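Local structure of Rab GDP dissociation inhibitor alpha (Naegleria fowleri, 6C87) at residues I428-I431 against Y432-T436. The protein probably binds prenylated, GDP-bound Rab GTPases, slowing their release of GDP and keeping them soluble during membrane recycling. Sequence-based numbering, arbitrary orientation.
Sequences IVDI and YERIT
Arg434 N donates to Asp430 O at 2.9 Å, one turn earlier in the helix, and the side chains of the same pair meet again. Arg434 NH1 donates to Asp430 OD2 at 3.1 Å in an i to i+4 salt bridge. The carboxylate and guanidinium planes stand 48° apart, and NH1 meets OD2 from above the carboxylate plane. Asp430 CG lies anti to its own backbone N (chi1 -180°), which turns the acid along the helix toward the arginine. The arginine chain bends at chi2 and chi3 and brings its end back beside the acid. On the way, its CD passes the carboxylate.

Ile431 packs against the same guanidinium. Its CA lies over one guanidinium face, and its CG1 approaches Arg434 CZ to 3.9 Å. Outside the two segments, Arg434 NE hydrogen-bonds to the carbonyl O of Asp403, and NH2 makes a weak hydrogen bond to that of Ile411, at the end of strand 409-411.

On the buried side of the helix, Ile431 CG2 meets Ile435 CD1 at 3.8 Å. Ile431 also packs on helix 22-33, while Ile435 reaches strands 290-293 and 409-411. Val429 CG1 lies alongside the extended Glu433 chain, 3.9 Å from Glu433 OE2. That oxygen accepts a hydrogen bond from the backbone N of Phe440, beyond the helix end.

Four regular i to i+4 backbone bonds run through 428-435, from Tyr432 N to Ile428 O through Ile435 N to Ile431 O. Thr436 CG2 sits over one face of the Tyr432 ring, toward its rim.

This last part of helix 422-436 thus packs its isoleucines against the parallel sheet of the Rossmann-like domain and helix 22-33. Asp430 probably offsets part of the arginine's charge, while the Asp403 carbonyl, and more weakly that of Ile411, link the guanidinium to the 403-411 part of the same chain.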
ATOM      1  N   ILE A 428      15.314   2.758 -12.281  1.00 46.20           N
ATOM      2  CA  ILE A 428      15.582   1.596 -11.429  1.00 41.15           C
ATOM      3  C   ILE A 428      14.281   1.016 -10.891  1.00 42.08           C
ATOM      4  O   ILE A 428      14.050  -0.199 -10.949  1.00 37.20           O
ATOM      5  CB  ILE A 428      16.527   1.974 -10.277  1.00 36.95           C
ATOM      6  CG1 ILE A 428      17.951   2.201 -10.787  1.00 38.82           C
ATOM      7  CG2 ILE A 428      16.481   0.910  -9.199  1.00 34.44           C
ATOM      8  CD1 ILE A 428      18.843   2.905  -9.780  1.00 36.95           C
ATOM      9  N   VAL A 429      13.414   1.882 -10.353  1.00 44.16           N
ATOM     10  CA  VAL A 429      12.135   1.437  -9.806  1.00 41.79           C
ATOM     11  C   VAL A 429      11.307   0.755 -10.878  1.00 46.71           C
ATOM     12  O   VAL A 429      10.695  -0.295 -10.641  1.00 51.73           O
ATOM     13  CB  VAL A 429      11.365   2.622  -9.200  1.00 40.47           C
ATOM     14  CG1 VAL A 429       9.936   2.193  -8.874  1.00 40.03           C
ATOM     15  CG2 VAL A 429      12.080   3.140  -7.963  1.00 39.09           C
ATOM     16  N   ASP A 430      11.261   1.352 -12.068  1.00 45.83           N
ATOM     17  CA  ASP A 430      10.488   0.762 -13.148  1.00 44.98           C
ATOM     18  C   ASP A 430      11.046  -0.603 -13.528  1.00 46.75           C
ATOM     19  O   ASP A 430      10.292  -1.571 -13.683  1.00 43.09           O
ATOM     20  CB  ASP A 430      10.449   1.710 -14.342  1.00 43.29           C
ATOM     21  CG  ASP A 430       9.654   1.148 -15.487  1.00 48.65           C
ATOM     22  OD1 ASP A 430       8.480   0.765 -15.256  1.00 53.19           O
ATOM     23  OD2 ASP A 430      10.185   1.122 -16.615  1.00 46.67           O
ATOM     24  N   ILE A 431      12.372  -0.699 -13.673  1.00 47.03           N
ATOM     25  CA  ILE A 431      13.005  -1.977 -14.003  1.00 48.60           C
ATOM     26  C   ILE A 431      12.676  -3.029 -12.948  1.00 51.61           C
ATOM     27  O   ILE A 431      12.326  -4.172 -13.271  1.00 53.88           O
ATOM     28  CB  ILE A 431      14.526  -1.796 -14.158  1.00 46.73           C
ATOM     29  CG1 ILE A 431      14.844  -0.991 -15.422  1.00 43.23           C
ATOM     30  CG2 ILE A 431      15.233  -3.147 -14.175  1.00 49.78           C
ATOM     31  CD1 ILE A 431      16.236  -0.361 -15.404  1.00 40.38           C
ATOM     32  N   TYR A 432      12.779  -2.658 -11.672  1.00 50.80           N
ATOM     33  CA  TYR A 432      12.526  -3.629 -10.612  1.00 49.44           C
ATOM     34  C   TYR A 432      11.064  -4.047 -10.587  1.00 54.76           C
ATOM     35  O   TYR A 432      10.751  -5.216 -10.327  1.00 60.42           O
ATOM     36  CB  TYR A 432      12.960  -3.067  -9.254  1.00 41.13           C
ATOM     37  CG  TYR A 432      13.114  -4.140  -8.205  1.00 42.39           C
ATOM     38  CD1 TYR A 432      14.186  -5.022  -8.243  1.00 48.76           C
ATOM     39  CD2 TYR A 432      12.187  -4.275  -7.171  1.00 44.24           C
ATOM     40  CE1 TYR A 432      14.334  -6.014  -7.286  1.00 58.57           C
ATOM     41  CE2 TYR A 432      12.324  -5.268  -6.204  1.00 46.48           C
ATOM     42  CZ  TYR A 432      13.402  -6.136  -6.269  1.00 56.75           C
ATOM     43  OH  TYR A 432      13.555  -7.127  -5.324  1.00 57.59           O
ATOM     44  N   GLU A 433      10.153  -3.114 -10.870  1.00 52.76           N
ATOM     45  CA  GLU A 433       8.740  -3.477 -10.955  1.00 56.15           C
ATOM     46  C   GLU A 433       8.484  -4.414 -12.131  1.00 54.64           C
ATOM     47  O   GLU A 433       7.698  -5.364 -12.020  1.00 57.41           O
ATOM     48  CB  GLU A 433       7.886  -2.222 -11.088  1.00 52.33           C
ATOM     49  CG  GLU A 433       7.695  -1.458  -9.805  1.00 51.49           C
ATOM     50  CD  GLU A 433       6.925  -0.186 -10.036  1.00 54.29           C
ATOM     51  OE1 GLU A 433       6.797   0.199 -11.220  1.00 59.58           O
ATOM     52  OE2 GLU A 433       6.453   0.426  -9.052  1.00 53.45           O
ATOM     53  N   ARG A 434       9.150  -4.166 -13.263  1.00 54.16           N
ATOM     54  CA  ARG A 434       9.024  -5.050 -14.413  1.00 47.39           C
ATOM     55  C   ARG A 434       9.562  -6.439 -14.108  1.00 57.13           C
ATOM     56  O   ARG A 434       9.019  -7.436 -14.598  1.00 60.97           O
ATOM     57  CB  ARG A 434       9.755  -4.452 -15.615  1.00 49.74           C
ATOM     58  CG  ARG A 434       9.055  -3.264 -16.251  1.00 45.81           C
ATOM     59  CD  ARG A 434      10.055  -2.212 -16.698  1.00 43.68           C
ATOM     60  NE  ARG A 434      11.037  -2.768 -17.617  1.00 48.82           N
ATOM     61  CZ  ARG A 434      12.117  -2.121 -18.039  1.00 47.52           C
ATOM     62  NH1 ARG A 434      12.357  -0.883 -17.630  1.00 43.48           N
ATOM     63  NH2 ARG A 434      12.958  -2.711 -18.880  1.00 45.55           N
ATOM     64  N   ILE A 435      10.610  -6.529 -13.285  1.00 59.22           N
ATOM     65  CA  ILE A 435      11.182  -7.830 -12.955  1.00 60.57           C
ATOM     66  C   ILE A 435      10.237  -8.618 -12.049  1.00 60.07           C
ATOM     67  O   ILE A 435       9.873  -9.759 -12.352  1.00 66.29           O
ATOM     68  CB  ILE A 435      12.568  -7.650 -12.302  1.00 53.43           C
ATOM     69  CG1 ILE A 435      13.574  -7.115 -13.317  1.00 50.92           C
ATOM     70  CG2 ILE A 435      13.064  -8.964 -11.710  1.00 47.49           C
ATOM     71  CD1 ILE A 435      14.864  -6.645 -12.693  1.00 50.24           C
ATOM     72  N   THR A 436       9.783  -8.001 -10.955  1.00 55.76           N
ATOM     73  CA  THR A 436       9.005  -8.703  -9.940  1.00 57.39           C
ATOM     74  C   THR A 436       7.510  -8.746 -10.238  1.00 61.80           C
ATOM     75  O   THR A 436       6.789  -9.508  -9.584  1.00 62.14           O
ATOM     76  CB  THR A 436       9.220  -8.071  -8.554  1.00 59.79           C
ATOM     77  OG1 THR A 436       8.703  -6.735  -8.536  1.00 62.43           O
ATOM     78  CG2 THR A 436      10.709  -8.029  -8.216  1.00 54.75           C
TER